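Local coordinates for DUF72 domain-containing protein (Thermotoga maritima, PDB 1VPQ) that is of unknown function but folds as a TIM-barrel-like domain of the DUF72 family, at residues Glu164-Tyr167 with Glu168-Asn172; Pro86-Thr90 with His91-Lys95; Leu41-Trp45 with Ala46-Phe50; Glu112-Ile115 with Glu116-Arg119; Leu263-Lys266 with Lys267-Glu271. One frame throughout, in Å; residues are numbered along the deposited sequence.

All five contacts are local, and each joins residues that follow one another in the chain. Along the chain the order is interaction 3, 2, 4, 1 and 5. Interactions 1 and 5 lie within helices 164-173 and 257-270. Interactions 3 and 4 end helices 40-46 and 101-116 ahead of strands 52-55 and 120-126. Interaction 2 joins two short helices at the C-terminal end of strand 80-84. Interactions 3 and 5 touch, with centres about 15 Å apart, where Phe50 packs on Leu263. Interactions 1 and 3 are about 37 Å apart between centres, on opposite sides of the chain's centre. Four contacts thus lie in the helical layer that flanks the strands of a TIM-barrel-like fold, and interaction 2 lies just past the end of one strand.

Interaction 1: residues Glu164-Tyr167 with Glu168-Asn172; sequences EETY and EFLRN
Four successive i to i+4 backbone bonds tie Glu164-Tyr167 to Glu168-Asn172 as consecutive turns of one helix, from Glu168 N to Glu164 O (3.0 Å) through to Arg171 N on Tyr167 O. On one flank Arg171 reaches back along the helix toward Glu164. Its chain bends at chi3 (-100°), which carries the guanidinium back over the preceding turn. The carboxylate of Glu164 meets the guanidinium edge nearly in its plane. The salt bridge is long, with Glu164 OE2 3.9 Å from Arg171 NH2. A water fills in beside it, donating to Glu164 OE2 and accepting from Arg171 NE, each at 2.8 Å. Helix 164-173 is the crossover helix of a beta-alpha-beta unit between strands 152-155 and 176-181. Arg171 NH2 also lies 3.4 Å from Tyr167 CB, while the buried tyrosine ring meets Phe177 edge-to-face and its OH bonds to Asp162. Glu168 puts CG 3.7 Å from Glu164 OE2. The two carboxylates stand almost perpendicular, and their OE2 atoms are 4.3 Å apart. Arg171 probably offsets part of this like charge. Leu170, which is buried, rests CG against Thr166 O; Phe169 packs on Val138 and Leu141 of helix 135-147.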
# COMPACT_ATOMS: atom_id res chain seq x y z
N GLU A 164 9.47 20.44 -3.85
CA GLU A 164 9.22 20.87 -2.47
C GLU A 164 7.76 21.19 -2.21
O GLU A 164 7.22 20.83 -1.17
CB GLU A 164 10.10 22.07 -2.10
CG GLU A 164 10.10 22.39 -0.60
CD GLU A 164 10.35 21.16 0.29
OE1 GLU A 164 11.22 20.32 -0.04
OE2 GLU A 164 9.67 21.04 1.34
N GLU A 165 7.13 21.86 -3.16
CA GLU A 165 5.72 22.25 -3.04
C GLU A 165 4.82 21.07 -2.68
O GLU A 165 3.85 21.23 -1.95
CB GLU A 165 5.25 22.88 -4.36
CG GLU A 165 5.76 24.32 -4.61
CD GLU A 165 6.97 24.41 -5.54
OE1 GLU A 165 7.87 23.54 -5.50
OE2 GLU A 165 7.02 25.40 -6.30
N THR A 166 5.16 19.88 -3.21
CA THR A 166 4.36 18.68 -2.97
C THR A 166 4.40 18.23 -1.51
O THR A 166 3.38 17.86 -0.96
CB THR A 166 4.81 17.52 -3.88
OG1 THR A 166 4.60 17.88 -5.25
CG2 THR A 166 4.02 16.27 -3.57
N TYR A 167 5.58 18.28 -0.91
CA TYR A 167 5.75 17.88 0.49
C TYR A 167 5.17 18.92 1.45
O TYR A 167 4.62 18.56 2.48
CB TYR A 167 7.23 17.63 0.80
CG TYR A 167 7.77 16.52 -0.03
CD1 TYR A 167 7.62 15.20 0.37
CD2 TYR A 167 8.37 16.77 -1.26
CE1 TYR A 167 8.07 14.15 -0.42
CE2 TYR A 167 8.82 15.74 -2.06
CZ TYR A 167 8.68 14.43 -1.63
OH TYR A 167 9.14 13.39 -2.41
N GLU A 168 5.31 20.19 1.10
CA GLU A 168 4.67 21.28 1.83
C GLU A 168 3.15 21.13 1.81
O GLU A 168 2.48 21.33 2.83
CB GLU A 168 5.08 22.64 1.26
CG GLU A 168 6.55 22.97 1.51
CD GLU A 168 6.96 24.38 1.09
OE1 GLU A 168 6.38 24.91 0.12
OE2 GLU A 168 7.87 24.96 1.74
N PHE A 169 2.60 20.77 0.66
CA PHE A 169 1.16 20.54 0.55
C PHE A 169 0.72 19.40 1.48
O PHE A 169 -0.23 19.55 2.25
CB PHE A 169 0.73 20.25 -0.89
CG PHE A 169 -0.72 19.88 -1.01
CD1 PHE A 169 -1.71 20.86 -1.03
CD2 PHE A 169 -1.10 18.55 -1.03
CE1 PHE A 169 -3.06 20.51 -1.11
CE2 PHE A 169 -2.44 18.20 -1.11
CZ PHE A 169 -3.41 19.17 -1.14
N LEU A 170 1.39 18.26 1.38
CA LEU A 170 1.05 17.09 2.18
C LEU A 170 1.09 17.44 3.67
O LEU A 170 0.13 17.20 4.37
CB LEU A 170 1.98 15.92 1.87
CG LEU A 170 1.93 15.35 0.44
CD1 LEU A 170 2.96 14.26 0.27
CD2 LEU A 170 0.56 14.80 0.09
N ARG A 171 2.21 18.01 4.12
CA ARG A 171 2.35 18.51 5.50
C ARG A 171 1.27 19.50 5.96
O ARG A 171 0.87 19.51 7.14
CB ARG A 171 3.71 19.21 5.67
CG ARG A 171 4.85 18.29 6.03
CD ARG A 171 6.13 19.08 6.27
NE ARG A 171 7.02 19.04 5.11
CZ ARG A 171 7.97 18.12 4.89
NH1 ARG A 171 8.20 17.14 5.77
NH2 ARG A 171 8.71 18.20 3.79
N ASN A 172 0.83 20.38 5.06
CA ASN A 172 -0.17 21.37 5.44
C ASN A 172 -1.55 20.75 5.58
O ASN A 172 -2.43 21.32 6.23
CB ASN A 172 -0.22 22.53 4.45
CG ASN A 172 0.85 23.57 4.72
OD1 ASN A 172 1.17 23.88 5.86
ND2 ASN A 172 1.38 24.14 3.66
O HOH W 1 8.08 21.13 3.59

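Interaction 2: residues Pro86-Thr90 with His91-Lys95; sequences PGSVT and HVLWK
Backbone bonds from Gly87 O and Ser88 O to His91, Val92 and Leu93 close the last turn of a short helix, which gives out at Val92. His91 N bonds to Gly87 O at 2.8 Å. Ser88 O is gripped twice. Leu93 N comes in the carbonyl plane at 2.9 Å and nearly straight (176°), while Val92 N sits above that plane at 3.2 Å. The segment follows strand 80-84 of the TIM-barrel-like fold and packs against helices 101-116 and 135-147. The side chains add two more links. Thr90 OG1 and His91 ND1 share a hydrogen bond of 2.9 Å, in the plane of the imidazole and at its edge. Trp94 NE1 donates to Thr90 O at 2.9 Å, arriving well above the carbonyl plane. Trp94 chi1 of 61° sets CG between its own N and carbonyl carbon, and this folds the indole back to the helix end. The indole also meets Phe131 and Tyr140 edge-to-face. A phenylalanine in place of Trp94 would probably leave Thr90 O without its indole N-H partner and weaken the tie between the two short helices. Leu93 CG lies 3.5 Å from Ser88 O, and its side chain packs on Asp103 and Tyr140. A sulfate, probably from the crystallisation liquor, lies about 5 Å from the His91 side chain. The bond to Thr90 OG1 is likely to limit the rotation of the imidazole.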
# COMPACT_ATOMS: atom_id res chain seq x y z
N PRO A 86 -11.38 3.85 -3.76
CA PRO A 86 -11.92 3.37 -5.04
C PRO A 86 -11.10 3.88 -6.22
O PRO A 86 -10.43 4.91 -6.11
CB PRO A 86 -13.35 3.93 -5.06
CG PRO A 86 -13.67 4.24 -3.64
CD PRO A 86 -12.38 4.63 -3.01
N GLY A 87 -11.15 3.14 -7.32
CA GLY A 87 -10.39 3.47 -8.53
C GLY A 87 -10.78 4.78 -9.20
O GLY A 87 -9.95 5.42 -9.81
N SER A 88 -12.05 5.16 -9.07
CA SER A 88 -12.53 6.45 -9.57
C SER A 88 -11.77 7.64 -8.96
O SER A 88 -11.44 8.62 -9.64
CB SER A 88 -14.01 6.62 -9.24
OG SER A 88 -14.21 6.60 -7.84
N VAL A 89 -11.52 7.54 -7.66
CA VAL A 89 -10.92 8.63 -6.91
C VAL A 89 -9.48 8.87 -7.36
O VAL A 89 -9.06 10.01 -7.52
CB VAL A 89 -11.01 8.36 -5.39
CG1 VAL A 89 -10.14 9.34 -4.59
CG2 VAL A 89 -12.47 8.43 -4.94
N THR A 90 -8.75 7.79 -7.60
CA THR A 90 -7.33 7.86 -7.99
C THR A 90 -7.03 7.87 -9.51
O THR A 90 -5.98 8.38 -9.91
CB THR A 90 -6.55 6.73 -7.33
OG1 THR A 90 -7.24 5.48 -7.54
CG2 THR A 90 -6.43 7.00 -5.83
N HIS A 91 -7.92 7.33 -10.33
CA HIS A 91 -7.64 7.14 -11.77
C HIS A 91 -8.60 7.84 -12.75
O HIS A 91 -8.36 7.80 -13.95
CB HIS A 91 -7.65 5.63 -12.11
CG HIS A 91 -6.49 4.88 -11.54
ND1 HIS A 91 -6.32 4.67 -10.19
CD2 HIS A 91 -5.43 4.29 -12.14
CE1 HIS A 91 -5.21 3.99 -9.98
NE2 HIS A 91 -4.65 3.74 -11.15
N VAL A 92 -9.68 8.44 -12.26
CA VAL A 92 -10.76 8.88 -13.16
C VAL A 92 -11.21 10.33 -12.93
O VAL A 92 -11.05 11.16 -13.80
CB VAL A 92 -12.00 7.94 -13.05
CG1 VAL A 92 -13.07 8.34 -14.05
CG2 VAL A 92 -11.60 6.49 -13.27
N LEU A 93 -11.76 10.61 -11.75
CA LEU A 93 -12.46 11.87 -11.51
C LEU A 93 -11.61 13.11 -11.77
O LEU A 93 -12.11 14.11 -12.26
CB LEU A 93 -13.00 11.93 -10.07
CG LEU A 93 -14.08 10.92 -9.70
CD1 LEU A 93 -14.32 10.96 -8.21
CD2 LEU A 93 -15.38 11.17 -10.46
N TRP A 94 -10.33 13.04 -11.43
CA TRP A 94 -9.43 14.17 -11.64
C TRP A 94 -9.22 14.49 -13.13
O TRP A 94 -8.94 15.64 -13.48
CB TRP A 94 -8.09 13.94 -10.93
CG TRP A 94 -7.35 12.75 -11.41
CD1 TRP A 94 -7.37 11.49 -10.88
CD2 TRP A 94 -6.46 12.68 -12.54
NE1 TRP A 94 -6.55 10.66 -11.60
CE2 TRP A 94 -5.99 11.36 -12.62
CE3 TRP A 94 -6.02 13.62 -13.48
CZ2 TRP A 94 -5.10 10.95 -13.61
CZ3 TRP A 94 -5.14 13.21 -14.46
CH2 TRP A 94 -4.68 11.89 -14.52
N LYS A 95 -9.34 13.47 -13.98
CA LYS A 95 -9.29 13.64 -15.44
C LYS A 95 -10.55 14.34 -15.95
O LYS A 95 -10.52 14.99 -16.99
CB LYS A 95 -9.18 12.28 -16.16
CG LYS A 95 -7.94 11.44 -15.87
CD LYS A 95 -7.87 10.27 -16.86
CE LYS A 95 -6.64 9.39 -16.66
NZ LYS A 95 -6.96 8.12 -15.95

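Interaction 3: residues Leu41-Trp45 with Ala46-Phe50; sequences LKYYW and AVLGF
Val47 lies over one face of the Tyr43 ring, with CB 3.8 Å from the centroid and 5° off the ring normal, a CH-pi contact. Ala46 CB likewise sits over one face of the Trp45 six-membered ring, offset toward its rim. One face of Tyr44 takes Phe50 CD2; the two rings meet obliquely, with planes at 42°. This is the C-terminal end of helix 40-46, where the chain turns toward strand 52-55 of the TIM-barrel-like fold. Gly49 has positive phi and makes the turn away from the helix.

Tyr43 carries two neighbours. Its CZ is 3.6 Å from Val47 CG1, and its CE1 is 3.8 Å from Leu48 CD2. With chi1 at -160° the side chain turns the ring forward along the helix, under Val47. A serine in place of Tyr43 would probably open a gap beneath Val47 and leave Leu48 without the ring it leans on. Phe50 CB presses on Tyr44 CE1, while the Tyr44 hydroxyl is hydrogen-bonded to Ile52 O and Thr18 N, on strands 52-55 and 13-18. Phe50 also packs on Ala262, Leu263 and Lys266 of helix 257-270.

Tyr43 O accepts two bonds, one from Leu48 N, almost straight, and one from Val47 N, which stands above the carbonyl plane. Ala46 N reaches Lys42 O at 2.8 Å. Phe50 N makes a weak bond to Tyr44 O. A water donates to Trp45 O at 2.8 Å and to Phe50 O at 3.1 Å.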
# COMPACT_ATOMS: atom_id res chain seq x y z
N LEU A 41 -5.80 -16.62 4.63
CA LEU A 41 -5.67 -15.51 5.56
C LEU A 41 -5.16 -15.98 6.93
O LEU A 41 -4.28 -15.35 7.50
CB LEU A 41 -6.99 -14.74 5.72
CG LEU A 41 -6.93 -13.53 6.68
CD1 LEU A 41 -5.91 -12.48 6.22
CD2 LEU A 41 -8.29 -12.90 6.85
N LYS A 42 -5.70 -17.09 7.43
CA LYS A 42 -5.22 -17.68 8.68
C LYS A 42 -3.74 -18.06 8.59
O LYS A 42 -2.98 -17.79 9.51
CB LYS A 42 -6.06 -18.89 9.07
CG LYS A 42 -5.68 -19.49 10.42
CD LYS A 42 -6.67 -20.55 10.82
CE LYS A 42 -6.42 -21.06 12.23
NZ LYS A 42 -7.57 -21.89 12.70
N TYR A 43 -3.35 -18.67 7.47
CA TYR A 43 -1.95 -19.04 7.25
C TYR A 43 -1.05 -17.81 7.19
O TYR A 43 0.06 -17.82 7.70
CB TYR A 43 -1.78 -19.87 5.97
CG TYR A 43 -0.49 -20.67 5.97
CD1 TYR A 43 0.71 -20.10 5.52
CD2 TYR A 43 -0.45 -21.98 6.44
CE1 TYR A 43 1.91 -20.83 5.53
CE2 TYR A 43 0.73 -22.72 6.45
CZ TYR A 43 1.91 -22.14 5.99
OH TYR A 43 3.08 -22.87 6.00
N TYR A 44 -1.54 -16.77 6.54
CA TYR A 44 -0.85 -15.49 6.44
C TYR A 44 -0.48 -14.89 7.82
O TYR A 44 0.68 -14.56 8.06
CB TYR A 44 -1.72 -14.52 5.63
CG TYR A 44 -1.16 -13.15 5.39
CD1 TYR A 44 -1.39 -12.12 6.30
CD2 TYR A 44 -0.45 -12.86 4.24
CE1 TYR A 44 -0.89 -10.84 6.09
CE2 TYR A 44 0.05 -11.58 4.01
CZ TYR A 44 -0.16 -10.57 4.94
OH TYR A 44 0.33 -9.30 4.73
N TRP A 45 -1.46 -14.77 8.73
CA TRP A 45 -1.21 -14.15 10.04
C TRP A 45 -0.72 -15.12 11.13
O TRP A 45 0.09 -14.73 11.98
CB TRP A 45 -2.43 -13.35 10.56
CG TRP A 45 -3.71 -14.14 10.85
CD1 TRP A 45 -4.83 -14.18 10.06
CD2 TRP A 45 -4.01 -14.92 12.02
NE1 TRP A 45 -5.79 -14.97 10.66
CE2 TRP A 45 -5.31 -15.44 11.85
CE3 TRP A 45 -3.29 -15.25 13.18
CZ2 TRP A 45 -5.92 -16.26 12.80
CZ3 TRP A 45 -3.90 -16.08 14.12
CH2 TRP A 45 -5.20 -16.57 13.92
N ALA A 46 -1.22 -16.36 11.12
CA ALA A 46 -0.90 -17.33 12.18
C ALA A 46 0.47 -17.99 12.01
O ALA A 46 1.16 -18.23 12.99
CB ALA A 46 -1.98 -18.39 12.27
N VAL A 47 0.84 -18.27 10.76
CA VAL A 47 2.07 -19.00 10.44
C VAL A 47 3.16 -18.06 9.90
O VAL A 47 4.21 -17.92 10.51
CB VAL A 47 1.80 -20.15 9.45
CG1 VAL A 47 3.06 -21.01 9.26
CG2 VAL A 47 0.63 -21.01 9.93
N LEU A 48 2.90 -17.40 8.76
CA LEU A 48 3.88 -16.46 8.20
C LEU A 48 4.11 -15.25 9.11
O LEU A 48 5.13 -14.57 9.00
CB LEU A 48 3.46 -16.00 6.80
CG LEU A 48 3.23 -17.08 5.73
CD1 LEU A 48 2.88 -16.43 4.41
CD2 LEU A 48 4.45 -17.96 5.57
N GLY A 49 3.17 -14.97 10.00
CA GLY A 49 3.40 -14.03 11.12
C GLY A 49 3.25 -12.56 10.79
O GLY A 49 3.63 -11.70 11.58
N PHE A 50 2.69 -12.27 9.62
CA PHE A 50 2.40 -10.89 9.22
C PHE A 50 1.21 -10.34 10.01
O PHE A 50 0.16 -10.99 10.07
CB PHE A 50 2.09 -10.82 7.73
CG PHE A 50 3.23 -11.22 6.85
CD1 PHE A 50 4.45 -10.56 6.95
CD2 PHE A 50 3.08 -12.22 5.91
CE1 PHE A 50 5.50 -10.92 6.14
CE2 PHE A 50 4.12 -12.59 5.09
CZ PHE A 50 5.34 -11.94 5.21
O HOH W 2 -0.08 -12.06 12.92

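Interaction 4: residues Glu112-Ile115 with Glu116-Arg119; sequences EPLI and EEQR
Arg119 N donates to Leu114 O at 2.8 Å, and Gln118 N to Ile115 O at 2.9 Å. The first bond is nearly in line with the C=O. The second comes from well above the carbonyl plane. With Gln118 at positive phi, the bonds from Gln118 N and Arg119 N make a Schellman motif that ends helix 101-116. Further up, Glu117 N bonds to Pro113 O in the carbonyl plane, and Glu116 N bonds to Glu112 O. Pro113 has no N-H to give, and the helix is kinked where the nitrogens of Pro113 and Leu114 lack a bond to the turn before.

Among the side chains, Glu112 and Glu116 bring like charges together. Their OE2 atoms are 3.1 Å apart, and the carboxylate planes are 30° apart. Both chains bend at chi2 (60° in Glu112, -72° in Glu116), which brings the two carboxylates together. Such closeness would be costly for two full charges, so a proton may well be shared or held by one of them. Glu112 OE2 also lies 3.4 Å from Glu116 CG. Glu117 is extended beyond CG, and its OE1 comes 3.5 Å from Leu114 CD2.

Leu114 and Arg119 place their CB atoms 4.3 Å apart. Leu114 is buried against Trp65 and Leu72 of helix 65-72 and Phe81 of strand 80-84. Arg119 touches Leu72 and Phe81 as well, Ile115 meets Tyr148 and Tyr150, and the chain then enters strand 120-126.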
# COMPACT_ATOMS: atom_id res chain seq x y z
N GLU A 112 -16.55 2.11 7.37
CA GLU A 112 -16.86 2.67 8.70
C GLU A 112 -16.81 1.62 9.82
O GLU A 112 -16.25 1.90 10.89
CB GLU A 112 -18.23 3.37 8.70
CG GLU A 112 -18.61 4.05 10.03
CD GLU A 112 -17.63 5.14 10.47
OE1 GLU A 112 -16.98 5.77 9.60
OE2 GLU A 112 -17.52 5.38 11.69
N PRO A 113 -17.39 0.42 9.59
CA PRO A 113 -17.23 -0.71 10.51
C PRO A 113 -15.83 -0.85 11.10
O PRO A 113 -15.64 -0.82 12.32
CB PRO A 113 -17.50 -1.94 9.60
CG PRO A 113 -17.85 -1.39 8.24
CD PRO A 113 -18.25 0.03 8.47
N LEU A 114 -14.85 -0.96 10.22
CA LEU A 114 -13.54 -1.48 10.59
C LEU A 114 -12.64 -0.42 11.18
O LEU A 114 -11.69 -0.75 11.89
CB LEU A 114 -12.92 -2.18 9.38
CG LEU A 114 -13.89 -3.22 8.81
CD1 LEU A 114 -13.32 -3.99 7.63
CD2 LEU A 114 -14.34 -4.21 9.89
N ILE A 115 -12.95 0.84 10.92
CA ILE A 115 -12.30 1.94 11.62
C ILE A 115 -12.79 1.94 13.08
O ILE A 115 -11.98 2.05 14.00
CB ILE A 115 -12.58 3.31 10.95
CG1 ILE A 115 -12.01 3.31 9.53
CG2 ILE A 115 -11.96 4.45 11.75
CD1 ILE A 115 -12.32 4.55 8.72
N GLU A 116 -14.10 1.78 13.27
CA GLU A 116 -14.69 1.71 14.62
C GLU A 116 -14.15 0.52 15.42
O GLU A 116 -14.00 0.60 16.64
CB GLU A 116 -16.22 1.62 14.54
CG GLU A 116 -16.90 2.85 13.94
CD GLU A 116 -16.87 4.06 14.87
OE1 GLU A 116 -17.54 4.02 15.94
OE2 GLU A 116 -16.19 5.05 14.51
N GLU A 117 -13.86 -0.58 14.72
CA GLU A 117 -13.28 -1.78 15.34
C GLU A 117 -11.76 -1.72 15.39
O GLU A 117 -11.12 -2.68 15.80
CB GLU A 117 -13.74 -3.03 14.58
CG GLU A 117 -15.23 -3.25 14.71
CD GLU A 117 -15.74 -4.39 13.87
OE1 GLU A 117 -14.93 -5.10 13.24
OE2 GLU A 117 -16.98 -4.57 13.85
N GLN A 118 -11.19 -0.60 14.97
CA GLN A 118 -9.76 -0.33 15.08
C GLN A 118 -8.90 -1.32 14.31
O GLN A 118 -7.80 -1.67 14.73
CB GLN A 118 -9.36 -0.29 16.55
CG GLN A 118 -10.31 0.52 17.40
CD GLN A 118 -9.67 1.03 18.67
OE1 GLN A 118 -9.58 2.24 18.88
NE2 GLN A 118 -9.21 0.11 19.51
N ARG A 119 -9.41 -1.76 13.17
CA ARG A 119 -8.71 -2.71 12.31
C ARG A 119 -8.05 -1.96 11.15
O ARG A 119 -7.03 -2.42 10.62
CB ARG A 119 -9.67 -3.77 11.77
CG ARG A 119 -10.73 -4.19 12.79
CD ARG A 119 -11.06 -5.67 12.74
NE ARG A 119 -9.95 -6.50 13.22
CZ ARG A 119 -10.06 -7.75 13.67
NH1 ARG A 119 -11.24 -8.36 13.73
NH2 ARG A 119 -8.98 -8.40 14.06

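Interaction 5: residues Leu263-Lys266 with Lys267-Glu271; sequences LQFK and KMLEE
Phe265 and Leu269 make the main apolar contact, one turn apart on helix 257-270. Leu269 CD1 lies 3.6 Å from Phe265 CD2 and approaches the ring obliquely. Phe265 has chi1 at -163°, which turns the ring along the helix toward Leu269. Both side chains pack on Val16 of strand 13-18, and they also meet helix 226-240, Phe265 at Val236 and Leu269 at Phe233. Met268 packs on Phe233 too. Phe265 and Leu269 thus seat the helix on the sheet.

Backbone bonds run in i to i+4 steps. Leu269 N reaches Phe265 O at 3.1 Å in the carbonyl plane. Lys267 N, Met268 N and Glu270 N bond to Leu263 O, Gln264 O and Lys266 O.

The charged residues behave differently. Lys267 NZ makes a weak bond to Glu271 OE2 at 3.4 Å, part of a salt bridge. Lys266 lies against Val16 and Phe50, and Glu270 OE2 is 3.7 Å from Lys266 CG. The lysine chain bends away at chi3 and chi4, which leaves Lys266 NZ 5.5 Å from Glu270 OE2. That NZ bonds weakly to Leu48 O rather than pairing with Glu270, so its charge probably gives Glu270 only partial compensation.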
# COMPACT_ATOMS: atom_id res chain seq x y z
N LEU A 263 9.10 -11.53 4.26
CA LEU A 263 9.60 -12.43 5.30
C LEU A 263 11.08 -12.20 5.62
O LEU A 263 11.49 -12.32 6.77
CB LEU A 263 9.38 -13.89 4.91
CG LEU A 263 7.94 -14.41 4.89
CD1 LEU A 263 7.89 -15.73 4.18
CD2 LEU A 263 7.38 -14.54 6.30
N GLN A 264 11.87 -11.90 4.59
CA GLN A 264 13.28 -11.56 4.77
C GLN A 264 13.40 -10.26 5.54
O GLN A 264 14.19 -10.14 6.46
CB GLN A 264 13.99 -11.40 3.43
CG GLN A 264 14.27 -12.68 2.71
CD GLN A 264 14.73 -12.44 1.29
OE1 GLN A 264 13.93 -12.13 0.41
NE2 GLN A 264 16.01 -12.60 1.05
N PHE A 265 12.58 -9.29 5.14
CA PHE A 265 12.54 -7.98 5.79
C PHE A 265 12.07 -8.09 7.25
O PHE A 265 12.64 -7.45 8.14
CB PHE A 265 11.58 -7.07 5.01
CG PHE A 265 11.75 -5.62 5.32
CD1 PHE A 265 12.72 -4.88 4.67
CD2 PHE A 265 10.92 -5.00 6.23
CE1 PHE A 265 12.87 -3.54 4.94
CE2 PHE A 265 11.07 -3.67 6.51
CZ PHE A 265 12.05 -2.93 5.86
N LYS A 266 11.04 -8.90 7.47
CA LYS A 266 10.47 -9.13 8.81
C LYS A 266 11.51 -9.71 9.77
O LYS A 266 11.57 -9.34 10.95
CB LYS A 266 9.25 -10.03 8.70
CG LYS A 266 8.72 -10.60 10.00
CD LYS A 266 7.39 -11.31 9.77
CE LYS A 266 7.28 -12.57 10.62
NZ LYS A 266 8.09 -13.69 10.06
N LYS A 267 12.32 -10.64 9.24
CA LYS A 267 13.45 -11.22 9.95
C LYS A 267 14.45 -10.14 10.40
O LYS A 267 14.95 -10.17 11.52
CB LYS A 267 14.15 -12.24 9.05
CG LYS A 267 15.36 -12.94 9.66
CD LYS A 267 16.68 -12.22 9.40
CE LYS A 267 17.86 -13.02 9.95
NZ LYS A 267 19.16 -12.34 9.75
N MET A 268 14.75 -9.20 9.50
CA MET A 268 15.67 -8.11 9.81
C MET A 268 15.14 -7.25 10.96
O MET A 268 15.89 -6.87 11.86
CB MET A 268 15.91 -7.25 8.57
CG MET A 268 16.65 -7.96 7.47
SD MET A 268 16.89 -6.92 6.01
CE MET A 268 17.62 -8.13 4.89
N LEU A 269 13.84 -6.97 10.93
CA LEU A 269 13.17 -6.23 12.00
C LEU A 269 13.29 -6.93 13.34
O LEU A 269 13.45 -6.28 14.37
CB LEU A 269 11.70 -5.99 11.66
CG LEU A 269 11.45 -5.04 10.49
CD1 LEU A 269 10.14 -5.32 9.77
CD2 LEU A 269 11.51 -3.59 10.96
N GLU A 270 13.22 -8.26 13.32
CA GLU A 270 13.25 -9.06 14.55
C GLU A 270 14.55 -8.97 15.35
O GLU A 270 14.55 -9.33 16.52
CB GLU A 270 12.91 -10.54 14.28
CG GLU A 270 11.49 -10.82 13.75
CD GLU A 270 10.41 -9.83 14.21
OE1 GLU A 270 10.43 -9.40 15.39
OE2 GLU A 270 9.52 -9.50 13.40
N GLU A 271 15.64 -8.51 14.73
CA GLU A 271 16.83 -8.10 15.51
C GLU A 271 17.00 -6.58 15.47
O GLU A 271 16.39 -5.86 16.28
CB GLU A 271 18.10 -8.79 15.02
CG GLU A 271 18.50 -8.49 13.58
CD GLU A 271 18.45 -9.70 12.66
OE1 GLU A 271 18.41 -10.85 13.16
OE2 GLU A 271 18.49 -9.51 11.43